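Local coordinates for uncharacterized protein (Bacteroides eggerthii DSM 20697, PDB 4ECO), which is of unknown function but, as a leucine-rich repeat protein, probably binds other proteins, at residues Thr148-Asp153 with Glu336-Gln341; Asp293-Leu298 with Asn315-Phe320. All coordinates share one frame; numbering follows the deposited sequence. Where two conformers were deposited one is given.

Contact 1 (Thr148-Asp153 with Glu336-Gln341); sequences TFVDYD and ECLYNQ
Val150 and Glu336 bring the two backbones closest, with their CA atoms 7.5 Å apart. Here the chain around the end of helix 144-149 comes up to strand 334-336. Val150 points toward the other segment and meets it with both methyls. CG1 is anti to the backbone N (chi1 -171°) and touches Leu338 CD1 at 3.8 Å. CG2, on the other branch, lies 3.8 Å from Glu336 CG. The valine rests mainly on the CB and CG of the glutamate. Leu338 reaches across with CD1 alone, which also comes 3.6 Å from the carbonyl O of Phe149. Strand 334-336 pairs in parallel with strands 309-311 and 354-359, as successive strands do in a leucine-rich repeat solenoid. Segment 148-153 belongs to a much earlier part of the chain and packs against this ladder. Tyr145 of its helix also touches Val150 and Glu336. The Glu336 chain bends at chi2 (77°) and folds its carboxylate back over its own segment. OE1 accepts the backbone N-H of Leu338 at 3.0 Å, nearly along its C-O axis, and OE2 accepts Gly313 N. With an alanine here, the N-H groups of Leu338 and Gly313 would probably lose these acceptors, and a gap would open beside Val150 CG2. Further along the loop, Asn340 ND2 meets Cys337 O from above the carbonyl plane and also bonds to Ile312 O.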
ATOM      1  N   THR A 148      -6.344  -0.700  -2.962  1.00 38.02           N
ATOM      2  CA  THR A 148      -6.096  -0.642  -4.405  1.00 37.93           C
ATOM      3  C   THR A 148      -4.687  -0.178  -4.776  1.00 41.13           C
ATOM      4  O   THR A 148      -4.085  -0.784  -5.680  1.00 40.52           O
ATOM      5  CB  THR A 148      -7.112   0.284  -5.106  1.00 39.01           C
ATOM      6  OG1 THR A 148      -8.403  -0.054  -4.635  1.00 37.38           O
ATOM      7  CG2 THR A 148      -7.091   0.149  -6.643  1.00 30.96           C
ATOM      8  N   PHE A 149      -4.198   0.907  -4.135  1.00 35.84           N
ATOM      9  CA  PHE A 149      -2.929   1.495  -4.531  1.00 35.46           C
ATOM     10  C   PHE A 149      -1.824   1.503  -3.482  1.00 39.50           C
ATOM     11  O   PHE A 149      -0.697   1.897  -3.836  1.00 37.52           O
ATOM     12  CB  PHE A 149      -3.174   2.965  -4.921  1.00 37.80           C
ATOM     13  CG  PHE A 149      -4.160   3.173  -6.042  1.00 39.87           C
ATOM     14  CD1 PHE A 149      -3.790   2.950  -7.368  1.00 42.48           C
ATOM     15  CD2 PHE A 149      -5.463   3.586  -5.774  1.00 41.49           C
ATOM     16  CE1 PHE A 149      -4.698   3.150  -8.401  1.00 43.25           C
ATOM     17  CE2 PHE A 149      -6.362   3.809  -6.807  1.00 43.91           C
ATOM     18  CZ  PHE A 149      -5.974   3.584  -8.116  1.00 42.64           C
ATOM     19  N   VAL A 150      -2.113   1.130  -2.207  1.00 37.43           N
ATOM     20  CA  VAL A 150      -1.098   1.298  -1.158  1.00 37.56           C
ATOM     21  C   VAL A 150      -0.693  -0.046  -0.492  1.00 43.95           C
ATOM     22  O   VAL A 150       0.514  -0.308  -0.325  1.00 44.17           O
ATOM     23  CB  VAL A 150      -1.585   2.323  -0.082  1.00 39.99           C
ATOM     24  CG1 VAL A 150      -0.473   2.687   0.880  1.00 39.62           C
ATOM     25  CG2 VAL A 150      -2.161   3.583  -0.718  1.00 39.19           C
ATOM     26  N   ASP A 151      -1.675  -0.852  -0.068  1.00 41.83           N
ATOM     27  CA  ASP A 151      -1.408  -2.127   0.609  1.00 42.09           C
ATOM     28  C   ASP A 151      -0.592  -3.065  -0.238  1.00 47.75           C
ATOM     29  O   ASP A 151      -0.841  -3.197  -1.445  1.00 48.68           O
ATOM     30  CB  ASP A 151      -2.704  -2.837   1.004  1.00 43.15           C
ATOM     31  CG  ASP A 151      -3.358  -2.289   2.243  1.00 44.34           C
ATOM     32  OD1 ASP A 151      -2.655  -1.593   3.038  1.00 42.16           O
ATOM     33  OD2 ASP A 151      -4.558  -2.583   2.449  1.00 47.00           O
ATOM     34  N   TYR A 152       0.405  -3.688   0.420  1.00 44.47           N
ATOM     35  CA  TYR A 152       1.373  -4.626  -0.160  0.50 43.51           C
ATOM     36  C   TYR A 152       1.969  -5.518   0.955  1.00 47.18           C
ATOM     37  O   TYR A 152       2.175  -5.023   2.078  1.00 47.74           O
ATOM     38  CB  TYR A 152       2.465  -3.800  -0.873  0.50 43.81           C
ATOM     39  CG  TYR A 152       3.510  -4.543  -1.678  0.50 44.90           C
ATOM     40  CD1 TYR A 152       3.208  -5.070  -2.932  0.50 46.36           C
ATOM     41  CD2 TYR A 152       4.845  -4.541  -1.285  0.50 45.81           C
ATOM     42  CE1 TYR A 152       4.187  -5.684  -3.716  0.50 46.17           C
ATOM     43  CE2 TYR A 152       5.831  -5.144  -2.064  0.50 46.18           C
ATOM     44  CZ  TYR A 152       5.500  -5.703  -3.282  0.50 50.39           C
ATOM     45  OH  TYR A 152       6.485  -6.284  -4.033  0.50 50.21           O
ATOM     46  N   ASP A 153       2.264  -6.806   0.653  1.00 40.12           N
ATOM     47  CA  ASP A 153       2.902  -7.685   1.623  1.00 38.30           C
ATOM     48  C   ASP A 153       4.437  -7.647   1.396  1.00 39.57           C
ATOM     49  O   ASP A 153       4.910  -8.162   0.376  1.00 37.79           O
ATOM     50  CB  ASP A 153       2.347  -9.115   1.555  1.00 38.77           C
ATOM     51  CG  ASP A 153       2.806 -10.068   2.651  1.00 46.10           C
ATOM     52  OD1 ASP A 153       3.543  -9.616   3.585  1.00 48.06           O
ATOM     53  OD2 ASP A 153       2.416 -11.261   2.596  1.00 45.94           O
ATOM     54  N   GLU A 336      -0.107   8.192   3.732  1.00 38.21           N
ATOM     55  CA  GLU A 336       0.599   7.569   2.615  1.00 37.87           C
ATOM     56  C   GLU A 336       1.121   8.710   1.730  1.00 44.81           C
ATOM     57  O   GLU A 336       0.379   9.662   1.439  1.00 45.04           O
ATOM     58  CB  GLU A 336      -0.237   6.495   1.849  1.00 38.37           C
ATOM     59  CG  GLU A 336      -1.278   6.950   0.820  1.00 40.86           C
ATOM     60  CD  GLU A 336      -0.778   7.420  -0.537  1.00 53.34           C
ATOM     61  OE1 GLU A 336       0.386   7.123  -0.887  1.00 43.20           O
ATOM     62  OE2 GLU A 336      -1.557   8.082  -1.257  1.00 54.69           O
ATOM     63  N   CYS A 337       2.428   8.640   1.372  1.00 43.04           N
ATOM     64  CA  CYS A 337       3.125   9.619   0.527  1.00 43.36           C
ATOM     65  C   CYS A 337       3.885   8.904  -0.595  1.00 43.54           C
ATOM     66  O   CYS A 337       4.952   9.373  -1.005  1.00 42.48           O
ATOM     67  CB  CYS A 337       4.067  10.499   1.345  1.00 45.51           C
ATOM     68  SG  CYS A 337       3.336  11.198   2.835  1.00 51.07           S
ATOM     69  N   LEU A 338       3.343   7.781  -1.092  1.00 38.64           N
ATOM     70  CA  LEU A 338       3.937   7.042  -2.199  1.00 38.76           C
ATOM     71  C   LEU A 338       4.230   7.945  -3.382  1.00 43.98           C
ATOM     72  O   LEU A 338       3.408   8.793  -3.720  1.00 46.60           O
ATOM     73  CB  LEU A 338       2.995   5.930  -2.657  1.00 38.68           C
ATOM     74  CG  LEU A 338       2.928   4.675  -1.811  1.00 44.49           C
ATOM     75  CD1 LEU A 338       1.623   3.951  -2.062  1.00 45.10           C
ATOM     76  CD2 LEU A 338       4.054   3.739  -2.151  1.00 46.22           C
ATOM     77  N   TYR A 339       5.403   7.795  -3.986  1.00 38.46           N
ATOM     78  CA  TYR A 339       5.833   8.503  -5.184  1.00 38.58           C
ATOM     79  C   TYR A 339       5.685  10.012  -5.049  1.00 44.00           C
ATOM     80  O   TYR A 339       4.882  10.653  -5.739  1.00 44.25           O
ATOM     81  CB  TYR A 339       5.072   8.004  -6.430  1.00 39.79           C
ATOM     82  CG  TYR A 339       5.114   6.507  -6.609  1.00 41.81           C
ATOM     83  CD1 TYR A 339       6.193   5.891  -7.229  1.00 43.69           C
ATOM     84  CD2 TYR A 339       4.073   5.705  -6.165  1.00 43.05           C
ATOM     85  CE1 TYR A 339       6.229   4.506  -7.413  1.00 44.58           C
ATOM     86  CE2 TYR A 339       4.098   4.320  -6.341  1.00 44.39           C
ATOM     87  CZ  TYR A 339       5.176   3.726  -6.974  1.00 54.49           C
ATOM     88  OH  TYR A 339       5.192   2.363  -7.159  1.00 62.62           O
ATOM     89  N   ASN A 340       6.479  10.572  -4.152  1.00 40.88           N
ATOM     90  CA  ASN A 340       6.609  12.008  -3.949  1.00 41.15           C
ATOM     91  C   ASN A 340       8.085  12.326  -4.195  1.00 45.99           C
ATOM     92  O   ASN A 340       8.772  11.512  -4.813  1.00 45.83           O
ATOM     93  CB  ASN A 340       6.096  12.438  -2.557  1.00 41.95           C
ATOM     94  CG  ASN A 340       4.634  12.826  -2.511  1.00 55.27           C
ATOM     95  OD1 ASN A 340       4.280  13.994  -2.713  1.00 44.59           O
ATOM     96  ND2 ASN A 340       3.763  11.879  -2.168  1.00 40.73           N
ATOM     97  N   GLN A 341       8.586  13.458  -3.706  1.00 43.10           N
ATOM     98  CA  GLN A 341       9.986  13.822  -3.867  1.00 43.70           C
ATOM     99  C   GLN A 341      10.599  14.115  -2.511  1.00 49.89           C
ATOM    100  O   GLN A 341      11.491  14.971  -2.411  1.00 52.45           O
ATOM    101  CB  GLN A 341      10.088  15.053  -4.766  1.00 45.63           C
ATOM    102  CG  GLN A 341       9.880  14.835  -6.246  1.00 48.40           C
ATOM    103  CD  GLN A 341      10.206  16.147  -6.921  1.00 85.16           C
ATOM    104  OE1 GLN A 341       9.352  17.034  -7.031  1.00 78.11           O
ATOM    105  NE2 GLN A 341      11.487  16.355  -7.268  1.00 87.27           N
TER

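Contact 2 (Asp293-Leu298 with Asn315-Phe320); sequences DDWQAL and NNLKTF
Trp295 projects from helix 288-300 toward the 315-320 loop and meets Phe320 and Leu317 there. The tight part is small and wholly apolar. It centres on the six-membered ring of the indole. Trp295 CZ3 lies 3.5 Å from Phe320 CD1, and Trp295 CH2 sits over one face of the phenyl ring, offset toward the rim. The planes are inclined at 56° and the centroids are 4.9 Å apart, so the pair is oblique. Leu317 approaches the indole at its edge, with CD1 3.9 Å from Trp295 CZ3. The tryptophan CG is anti to the backbone N (chi1 -177°), which carries the indole away from the helix toward the loop. Leu335 of strand 334-336 touches both aromatic side chains, so the cluster joins helix 288-300, the 315-320 loop and strand 334-336 in the solenoid core. The outer side is looser and polar. Lys318, partly exposed, forms a salt bridge with Glu289 of helix 288-300. Gln296 makes little contact with the loop, but its OE1 accepts Val322 N just beyond it. Between the two segments, then, the hold comes from ring and methyl packing, while polar bonds fasten the surroundings.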
ATOM      1  N   ASP A 293       2.492  23.833   1.886  1.00 50.36           N
ATOM      2  CA  ASP A 293       1.806  25.004   2.425  1.00 51.33           C
ATOM      3  C   ASP A 293       0.290  24.749   2.602  1.00 54.77           C
ATOM      4  O   ASP A 293      -0.250  25.117   3.646  1.00 56.26           O
ATOM      5  CB  ASP A 293       2.061  26.222   1.524  1.00 53.77           C
ATOM      6  CG  ASP A 293       3.477  26.783   1.646  1.00 69.11           C
ATOM      7  OD1 ASP A 293       4.128  26.554   2.703  1.00 71.40           O
ATOM      8  OD2 ASP A 293       3.919  27.495   0.708  1.00 75.78           O
ATOM      9  N   ASP A 294      -0.369  24.082   1.631  1.00 49.47           N
ATOM     10  CA  ASP A 294      -1.799  23.746   1.720  1.00 48.78           C
ATOM     11  C   ASP A 294      -2.031  22.727   2.850  1.00 53.24           C
ATOM     12  O   ASP A 294      -2.982  22.898   3.628  1.00 53.63           O
ATOM     13  CB  ASP A 294      -2.356  23.218   0.384  1.00 48.27           C
ATOM     14  CG  ASP A 294      -2.429  24.234  -0.747  1.00 53.80           C
ATOM     15  OD1 ASP A 294      -2.859  25.400  -0.486  1.00 58.90           O
ATOM     16  OD2 ASP A 294      -2.158  23.847  -1.907  1.00 46.79           O
ATOM     17  N   TRP A 295      -1.142  21.694   2.959  1.00 47.82           N
ATOM     18  CA  TRP A 295      -1.186  20.696   4.040  1.00 46.59           C
ATOM     19  C   TRP A 295      -1.009  21.417   5.387  1.00 50.84           C
ATOM     20  O   TRP A 295      -1.833  21.196   6.290  1.00 51.62           O
ATOM     21  CB  TRP A 295      -0.121  19.598   3.835  1.00 43.72           C
ATOM     22  CG  TRP A 295      -0.099  18.467   4.844  1.00 44.31           C
ATOM     23  CD1 TRP A 295      -0.855  18.343   5.973  1.00 47.52           C
ATOM     24  CD2 TRP A 295       0.780  17.317   4.825  1.00 43.54           C
ATOM     25  NE1 TRP A 295      -0.520  17.185   6.650  1.00 46.38           N
ATOM     26  CE2 TRP A 295       0.484  16.542   5.974  1.00 46.90           C
ATOM     27  CE3 TRP A 295       1.792  16.869   3.951  1.00 43.78           C
ATOM     28  CZ2 TRP A 295       1.165  15.347   6.271  1.00 45.24           C
ATOM     29  CZ3 TRP A 295       2.445  15.677   4.233  1.00 44.33           C
ATOM     30  CH2 TRP A 295       2.133  14.932   5.381  1.00 44.97           C
ATOM     31  N   GLN A 296      -0.005  22.344   5.486  1.00 45.40           N
ATOM     32  CA  GLN A 296       0.274  23.092   6.711  1.00 46.46           C
ATOM     33  C   GLN A 296      -0.948  23.857   7.148  1.00 52.66           C
ATOM     34  O   GLN A 296      -1.317  23.804   8.326  1.00 52.75           O
ATOM     35  CB  GLN A 296       1.473  24.041   6.547  1.00 48.40           C
ATOM     36  CG  GLN A 296       2.027  24.519   7.892  1.00 56.50           C
ATOM     37  CD  GLN A 296       3.446  25.041   7.841  1.00 71.22           C
ATOM     38  OE1 GLN A 296       4.430  24.326   7.553  1.00 69.63           O
ATOM     39  NE2 GLN A 296       3.584  26.279   8.234  1.00 48.13           N
ATOM     40  N   ALA A 297      -1.594  24.534   6.177  1.00 50.68           N
ATOM     41  CA  ALA A 297      -2.797  25.342   6.363  1.00 50.83           C
ATOM     42  C   ALA A 297      -3.933  24.494   6.945  1.00 56.92           C
ATOM     43  O   ALA A 297      -4.632  24.957   7.850  1.00 57.25           O
ATOM     44  CB  ALA A 297      -3.213  25.955   5.041  1.00 50.54           C
ATOM     45  N   LEU A 298      -4.077  23.233   6.452  1.00 53.17           N
ATOM     46  CA  LEU A 298      -5.079  22.288   6.935  1.00 52.34           C
ATOM     47  C   LEU A 298      -4.819  21.939   8.412  1.00 56.68           C
ATOM     48  O   LEU A 298      -5.751  22.033   9.216  1.00 56.36           O
ATOM     49  CB  LEU A 298      -5.117  21.025   6.067  1.00 50.56           C
ATOM     50  CG  LEU A 298      -5.847  21.156   4.731  1.00 53.16           C
ATOM     51  CD1 LEU A 298      -5.488  20.030   3.801  1.00 50.57           C
ATOM     52  CD2 LEU A 298      -7.334  21.228   4.927  1.00 56.67           C
ATOM     53  N   ASN A 315       2.553  12.869  -5.767  1.00 42.81           N
ATOM     54  CA  ASN A 315       2.605  14.309  -5.697  1.00 42.89           C
ATOM     55  C   ASN A 315       4.063  14.767  -5.755  1.00 47.77           C
ATOM     56  O   ASN A 315       4.943  13.941  -6.030  1.00 47.81           O
ATOM     57  CB  ASN A 315       1.875  14.802  -4.437  1.00 39.89           C
ATOM     58  CG  ASN A 315       0.384  14.928  -4.628  1.00 44.01           C
ATOM     59  OD1 ASN A 315      -0.101  15.576  -5.571  1.00 36.52           O
ATOM     60  ND2 ASN A 315      -0.380  14.395  -3.689  1.00 32.03           N
ATOM     61  N   ASN A 316       4.321  16.077  -5.546  1.00 43.00           N
ATOM     62  CA  ASN A 316       5.661  16.620  -5.670  1.00 42.59           C
ATOM     63  C   ASN A 316       6.284  17.082  -4.339  1.00 49.22           C
ATOM     64  O   ASN A 316       7.305  17.793  -4.383  1.00 52.39           O
ATOM     65  CB  ASN A 316       5.622  17.798  -6.632  1.00 39.99           C
ATOM     66  CG  ASN A 316       5.114  17.473  -8.009  1.00 55.72           C
ATOM     67  OD1 ASN A 316       5.577  16.544  -8.706  1.00 40.63           O
ATOM     68  ND2 ASN A 316       4.157  18.262  -8.440  1.00 51.91           N
ATOM     69  N   LEU A 317       5.722  16.673  -3.172  1.00 43.75           N
ATOM     70  CA  LEU A 317       6.223  17.075  -1.849  1.00 44.28           C
ATOM     71  C   LEU A 317       7.715  16.832  -1.674  1.00 50.03           C
ATOM     72  O   LEU A 317       8.164  15.714  -1.917  1.00 50.74           O
ATOM     73  CB  LEU A 317       5.503  16.325  -0.724  1.00 43.94           C
ATOM     74  CG  LEU A 317       4.043  16.604  -0.480  1.00 48.10           C
ATOM     75  CD1 LEU A 317       3.447  15.518   0.432  1.00 47.19           C
ATOM     76  CD2 LEU A 317       3.848  17.998   0.099  1.00 50.54           C
ATOM     77  N   LYS A 318       8.481  17.858  -1.254  1.00 46.69           N
ATOM     78  CA  LYS A 318       9.917  17.691  -0.981  1.00 46.51           C
ATOM     79  C   LYS A 318      10.126  17.490   0.518  1.00 47.24           C
ATOM     80  O   LYS A 318      11.135  16.934   0.921  1.00 46.22           O
ATOM     81  CB  LYS A 318      10.758  18.863  -1.517  1.00 49.90           C
ATOM     82  CG  LYS A 318      11.085  18.731  -2.999  1.00 65.24           C
ATOM     83  CD  LYS A 318      11.674  20.019  -3.514  1.00 79.71           C
ATOM     84  CE  LYS A 318      11.629  20.110  -5.017  1.00103.65           C
ATOM     85  NZ  LYS A 318      11.723  21.530  -5.477  1.00117.73           N
ATOM     86  N   THR A 319       9.143  17.895   1.332  1.00 43.14           N
ATOM     87  CA  THR A 319       9.145  17.740   2.795  1.00 43.86           C
ATOM     88  C   THR A 319       7.706  17.921   3.301  1.00 48.95           C
ATOM     89  O   THR A 319       6.818  18.282   2.532  1.00 47.52           O
ATOM     90  CB  THR A 319      10.145  18.730   3.487  1.00 49.05           C
ATOM     91  OG1 THR A 319      10.404  18.330   4.846  1.00 54.21           O
ATOM     92  CG2 THR A 319       9.679  20.178   3.442  1.00 40.59           C
ATOM     93  N   PHE A 320       7.502  17.667   4.601  1.00 46.95           N
ATOM     94  CA  PHE A 320       6.243  17.825   5.324  1.00 45.98           C
ATOM     95  C   PHE A 320       6.155  19.201   5.917  1.00 52.84           C
ATOM     96  O   PHE A 320       7.210  19.808   6.138  1.00 52.81           O
ATOM     97  CB  PHE A 320       6.164  16.793   6.486  1.00 46.46           C
ATOM     98  CG  PHE A 320       6.002  15.326   6.171  1.00 45.33           C
ATOM     99  CD1 PHE A 320       5.798  14.893   4.864  1.00 45.76           C
ATOM    100  CD2 PHE A 320       6.018  14.381   7.184  1.00 46.93           C
ATOM    101  CE1 PHE A 320       5.624  13.545   4.580  1.00 45.09           C
ATOM    102  CE2 PHE A 320       5.849  13.028   6.896  1.00 48.68           C
ATOM    103  CZ  PHE A 320       5.651  12.620   5.595  1.00 45.23           C
TER

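The centres of contacts 1 and 2 are about 17 Å apart, and contact 2 is nested along the chain inside the loop closed by contact 1. Their loops touch directly. Asn340 OD1 probably accepts a hydrogen bond from Leu317 N at 3.1 Å, and Gln341 N probably gives one to Leu317 O at 2.9 Å. Leu317 is therefore held at its backbone by the 336-341 loop, while its side chain serves contact 2. Contact 1 ties a distant part of the chain to the solenoid; contact 2 joins a helix to the loop that follows the next strand. The sodium site, Glu117 and Ser192, includes no residue of either contact.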